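Local atomic coordinates of PrgX (Enterococcus faecalis, PDB entry 2AWI), a protein that acts as the receptor for the peptide sex pheromone cCF10 and as a repressor in the control of conjugation, probably by binding DNA. Residues C153-Y165 and T189-S201. The protein carries 1 engineered substitution. Residues are numbered along the deposited sequence; the frame is centred on the assembly and turned at random.
Engineered in segment 153-165: Cys153 (natural residue Tyr).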
loop_
_atom_site.group_PDB
_atom_site.type_symbol
_atom_site.label_atom_id
_atom_site.label_comp_id
_atom_site.label_asym_id
_atom_site.label_seq_id
_atom_site.Cartn_x
_atom_site.Cartn_y
_atom_site.Cartn_z
ATOM N N CYS A 153 -14.881 32.116 20.498
ATOM C CA CYS A 153 -14.353 30.816 20.116
ATOM C C CYS A 153 -12.824 30.827 20.151
ATOM O O CYS A 153 -12.195 29.787 20.302
ATOM C CB CYS A 153 -14.872 30.416 18.736
ATOM S SG CYS A 153 -16.614 29.891 18.782
ATOM N N GLU A 154 -12.225 32.007 20.032
ATOM C CA GLU A 154 -10.771 32.105 20.093
ATOM C C GLU A 154 -10.400 31.906 21.562
ATOM O O GLU A 154 -9.485 31.150 21.890
ATOM C CB GLU A 154 -10.295 33.479 19.606
ATOM C CG GLU A 154 -8.785 33.595 19.454
ATOM C CD GLU A 154 -8.342 34.986 19.020
ATOM O OE1 GLU A 154 -8.868 35.498 18.000
ATOM O OE2 GLU A 154 -7.463 35.569 19.697
ATOM N N ILE A 155 -11.128 32.590 22.440
ATOM C CA ILE A 155 -10.907 32.482 23.882
ATOM C C ILE A 155 -11.029 31.022 24.328
ATOM O O ILE A 155 -10.172 30.503 25.040
ATOM C CB ILE A 155 -11.932 33.352 24.658
ATOM C CG1 ILE A 155 -11.492 34.820 24.608
ATOM C CG2 ILE A 155 -12.078 32.851 26.087
ATOM C CD1 ILE A 155 -12.479 35.796 25.221
ATOM N N VAL A 156 -12.093 30.357 23.897
ATOM C CA VAL A 156 -12.296 28.961 24.263
ATOM C C VAL A 156 -11.106 28.094 23.869
ATOM O O VAL A 156 -10.705 27.198 24.609
ATOM C CB VAL A 156 -13.566 28.400 23.610
ATOM C CG1 VAL A 156 -13.366 26.943 23.236
ATOM C CG2 VAL A 156 -14.726 28.525 24.585
ATOM N N SER A 157 -10.558 28.361 22.690
ATOM C CA SER A 157 -9.414 27.618 22.185
ATOM C C SER A 157 -8.195 27.875 23.066
ATOM O O SER A 157 -7.435 26.959 23.380
ATOM C CB SER A 157 -9.118 28.051 20.749
ATOM O OG SER A 157 -7.986 27.369 20.239
ATOM N N ASN A 158 -8.015 29.133 23.455
ATOM C CA ASN A 158 -6.900 29.529 24.307
ATOM C C ASN A 158 -7.014 28.844 25.676
ATOM O O ASN A 158 -6.003 28.489 26.283
ATOM C CB ASN A 158 -6.895 31.051 24.493
ATOM C CG ASN A 158 -6.612 31.808 23.200
ATOM O OD1 ASN A 158 -6.923 32.996 23.084
ATOM N ND2 ASN A 158 -6.004 31.133 22.234
ATOM N N LEU A 159 -8.245 28.661 26.151
ATOM C CA LEU A 159 -8.491 28.019 27.441
ATOM C C LEU A 159 -8.155 26.533 27.419
ATOM O O LEU A 159 -7.618 26.000 28.393
ATOM C CB LEU A 159 -9.953 28.201 27.862
ATOM C CG LEU A 159 -10.401 29.627 28.191
ATOM C CD1 LEU A 159 -11.909 29.659 28.357
ATOM C CD2 LEU A 159 -9.699 30.109 29.459
ATOM N N LEU A 160 -8.481 25.859 26.318
ATOM C CA LEU A 160 -8.191 24.434 26.198
ATOM C C LEU A 160 -6.687 24.217 26.260
ATOM O O LEU A 160 -6.218 23.093 26.420
ATOM C CB LEU A 160 -8.721 23.881 24.872
ATOM C CG LEU A 160 -10.222 23.594 24.736
ATOM C CD1 LEU A 160 -10.556 23.179 23.307
ATOM C CD2 LEU A 160 -10.614 22.485 25.699
ATOM N N ASN A 161 -5.939 25.311 26.149
ATOM C CA ASN A 161 -4.486 25.263 26.151
ATOM C C ASN A 161 -3.844 25.458 27.525
ATOM O O ASN A 161 -2.698 25.065 27.739
ATOM C CB ASN A 161 -3.953 26.323 25.187
ATOM C CG ASN A 161 -2.546 26.031 24.720
ATOM O OD1 ASN A 161 -2.317 25.086 23.964
ATOM N ND2 ASN A 161 -1.590 26.836 25.173
ATOM N N VAL A 162 -4.569 26.062 28.458
ATOM C CA VAL A 162 -4.015 26.305 29.784
ATOM C C VAL A 162 -4.963 25.911 30.916
ATOM O O VAL A 162 -4.829 26.388 32.044
ATOM C CB VAL A 162 -3.646 27.800 29.955
ATOM C CG1 VAL A 162 -2.632 28.213 28.905
ATOM C CG2 VAL A 162 -4.898 28.658 29.847
ATOM N N LEU A 163 -5.908 25.029 30.624
ATOM C CA LEU A 163 -6.874 24.621 31.633
ATOM C C LEU A 163 -7.318 23.177 31.417
ATOM O O LEU A 163 -7.401 22.709 30.283
ATOM C CB LEU A 163 -8.093 25.547 31.564
ATOM C CG LEU A 163 -8.628 26.226 32.827
ATOM C CD1 LEU A 163 -7.492 26.913 33.573
ATOM C CD2 LEU A 163 -9.702 27.233 32.433
ATOM N N PRO A 164 -7.593 22.446 32.508
ATOM C CA PRO A 164 -8.032 21.056 32.343
ATOM C C PRO A 164 -9.283 21.075 31.477
ATOM O O PRO A 164 -10.111 21.975 31.601
ATOM C CB PRO A 164 -8.320 20.616 33.775
ATOM C CG PRO A 164 -7.316 21.413 34.571
ATOM C CD PRO A 164 -7.412 22.781 33.933
ATOM N N TYR A 165 -9.422 20.093 30.598
ATOM C CA TYR A 165 -10.573 20.036 29.704
ATOM C C TYR A 165 -11.928 20.318 30.359
ATOM O O TYR A 165 -12.725 21.100 29.837
ATOM C CB TYR A 165 -10.629 18.674 29.011
ATOM C CG TYR A 165 -11.800 18.538 28.068
ATOM C CD1 TYR A 165 -11.829 19.234 26.856
ATOM C CD2 TYR A 165 -12.897 17.746 28.402
ATOM C CE1 TYR A 165 -12.926 19.145 26.003
ATOM C CE2 TYR A 165 -13.998 17.648 27.558
ATOM C CZ TYR A 165 -14.006 18.352 26.361
ATOM O OH TYR A 165 -15.096 18.271 25.531
ATOM N N THR A 189 -11.970 30.379 13.005
ATOM C CA THR A 189 -12.006 30.409 14.454
ATOM C C THR A 189 -12.989 29.423 15.088
ATOM O O THR A 189 -12.662 28.762 16.071
ATOM C CB THR A 189 -12.339 31.814 14.927
ATOM O OG1 THR A 189 -11.436 32.738 14.307
ATOM C CG2 THR A 189 -12.208 31.910 16.440
ATOM N N ILE A 190 -14.187 29.322 14.531
ATOM C CA ILE A 190 -15.170 28.409 15.080
ATOM C C ILE A 190 -14.760 26.960 14.826
ATOM O O ILE A 190 -15.219 26.053 15.522
ATOM C CB ILE A 190 -16.560 28.667 14.477
ATOM C CG1 ILE A 190 -16.545 28.358 12.981
ATOM C CG2 ILE A 190 -16.955 30.126 14.706
ATOM C CD1 ILE A 190 -17.885 28.526 12.321
ATOM N N GLN A 191 -13.889 26.755 13.834
ATOM C CA GLN A 191 -13.405 25.421 13.482
ATOM C C GLN A 191 -12.229 24.989 14.344
ATOM O O GLN A 191 -12.113 23.822 14.707
ATOM C CB GLN A 191 -12.975 25.378 12.015
ATOM C CG GLN A 191 -14.078 25.026 11.036
ATOM C CD GLN A 191 -13.675 25.281 9.594
ATOM O OE1 GLN A 191 -13.769 26.404 9.102
ATOM N NE2 GLN A 191 -13.209 24.239 8.915
ATOM N N THR A 192 -11.353 25.934 14.664
ATOM C CA THR A 192 -10.176 25.644 15.470
ATOM C C THR A 192 -10.565 25.013 16.803
ATOM O O THR A 192 -9.927 24.064 17.258
ATOM C CB THR A 192 -9.358 26.926 15.730
ATOM O OG1 THR A 192 -8.999 27.522 14.475
ATOM C CG2 THR A 192 -8.080 26.610 16.508
ATOM N N VAL A 193 -11.619 25.550 17.412
ATOM C CA VAL A 193 -12.120 25.065 18.691
ATOM C C VAL A 193 -12.428 23.587 18.619
ATOM O O VAL A 193 -11.953 22.805 19.430
ATOM C CB VAL A 193 -13.431 25.780 19.109
ATOM C CG1 VAL A 193 -13.953 25.170 20.399
ATOM C CG2 VAL A 193 -13.195 27.265 19.278
ATOM N N LEU A 194 -13.231 23.208 17.636
ATOM C CA LEU A 194 -13.628 21.823 17.488
ATOM C C LEU A 194 -12.433 20.913 17.294
ATOM O O LEU A 194 -12.332 19.880 17.947
ATOM C CB LEU A 194 -14.609 21.681 16.319
ATOM C CG LEU A 194 -15.747 22.710 16.342
ATOM C CD1 LEU A 194 -16.649 22.528 15.140
ATOM C CD2 LEU A 194 -16.530 22.559 17.631
ATOM N N LYS A 195 -11.518 21.300 16.412
ATOM C CA LYS A 195 -10.351 20.475 16.144
ATOM C C LYS A 195 -9.524 20.272 17.410
ATOM O O LYS A 195 -9.125 19.150 17.724
ATOM C CB LYS A 195 -9.504 21.114 15.040
ATOM C CG LYS A 195 -8.382 20.231 14.500
ATOM C CD LYS A 195 -7.087 20.436 15.261
ATOM C CE LYS A 195 -6.542 21.843 15.053
ATOM N NZ LYS A 195 -5.289 22.097 15.825
ATOM N N ASN A 196 -9.270 21.356 18.137
ATOM C CA ASN A 196 -8.493 21.264 19.363
ATOM C C ASN A 196 -9.247 20.494 20.435
ATOM O O ASN A 196 -8.662 19.696 21.169
ATOM C CB ASN A 196 -8.137 22.656 19.893
ATOM C CG ASN A 196 -7.140 23.371 19.012
ATOM O OD1 ASN A 196 -6.387 22.740 18.275
ATOM N ND2 ASN A 196 -7.117 24.694 19.094
ATOM N N ALA A 197 -10.549 20.729 20.520
ATOM C CA ALA A 197 -11.360 20.043 21.512
ATOM C C ALA A 197 -11.408 18.551 21.212
ATOM O O ALA A 197 -11.301 17.732 22.122
ATOM C CB ALA A 197 -12.772 20.621 21.529
ATOM N N LEU A 198 -11.558 18.205 19.935
ATOM C CA LEU A 198 -11.633 16.801 19.524
ATOM C C LEU A 198 -10.318 16.051 19.711
ATOM O O LEU A 198 -10.311 14.854 19.994
ATOM C CB LEU A 198 -12.087 16.699 18.065
ATOM C CG LEU A 198 -12.085 15.305 17.432
ATOM C CD1 LEU A 198 -12.838 14.340 18.319
ATOM C CD2 LEU A 198 -12.717 15.360 16.051
ATOM N N THR A 199 -9.205 16.755 19.552
ATOM C CA THR A 199 -7.895 16.144 19.720
ATOM C C THR A 199 -7.760 15.714 21.178
ATOM O O THR A 199 -7.367 14.590 21.478
ATOM C CB THR A 199 -6.765 17.148 19.378
ATOM O OG1 THR A 199 -6.890 17.560 18.009
ATOM C CG2 THR A 199 -5.398 16.516 19.593
ATOM N N ILE A 200 -8.091 16.628 22.078
ATOM C CA ILE A 200 -8.027 16.363 23.504
ATOM C C ILE A 200 -8.983 15.230 23.895
ATOM O O ILE A 200 -8.632 14.347 24.678
ATOM C CB ILE A 200 -8.376 17.643 24.289
ATOM C CG1 ILE A 200 -7.275 18.690 24.064
ATOM C CG2 ILE A 200 -8.551 17.324 25.763
ATOM C CD1 ILE A 200 -7.597 20.094 24.603
ATOM N N SER A 201 -10.179 15.236 23.324
ATOM C CA SER A 201 -11.170 14.215 23.634
ATOM C C SER A 201 -10.733 12.805 23.271
ATOM O O SER A 201 -11.012 11.859 24.011
ATOM C CB SER A 201 -12.483 14.541 22.935
ATOM O OG SER A 201 -12.981 15.772 23.422
#
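Leu160 reaches across to Ala197 and Ile200 of helix 184-203, and its atoms can be followed outward. CB meets Ile200 CD1 at 4.0 Å. CG lies anti to the carbonyl carbon (chi1 -78°), which sends the fork toward the partner helix. There CD1 settles on the backbone, 3.7 Å from Ala197 CA, while CD2 turns to Ile200 CD1. Alanine suits this place because its single methyl lets the leucine come down onto the helix itself.

One turn before Ala197, Val193 spreads its branches: CG1 presses on Val156 CG1 at 3.4 Å, tighter than usual for two carbons, and CG2 packs on CB of Cys153, an engineered residue. The methyl CG2 of Thr189 lies nearby, over Glu154 N, while the threonine hydroxyl, OG1, hydrogen-bonds back to Asp185 O in its own helix.

The polar link is Asn196 ND2 to Ser157 OG, 3.0 Å long but weak, with an N-H...O angle of 132°. Serine is short enough to sit where the backbones come close, and Asn196 OD1 receives Lys195 NZ, which should help fix the amide's rotation. At the far end Tyr165 CD1 rests obliquely on Ile200 CG2, and the Tyr165 hydroxyl is hydrogen-bonded to Glu209 and to Tyr213.

The axes of 153-159 and 189-201 run 24° apart, 8.4 Å at closest approach. The contact directly joins two helices of the TPR-like region, with helix 165-172 between them in sequence; its Val168 and Ile172 touch Leu160 and Val156. With one weak polar bond amid aliphatic contacts, the cohesion of this joint probably comes mainly from apolar packing.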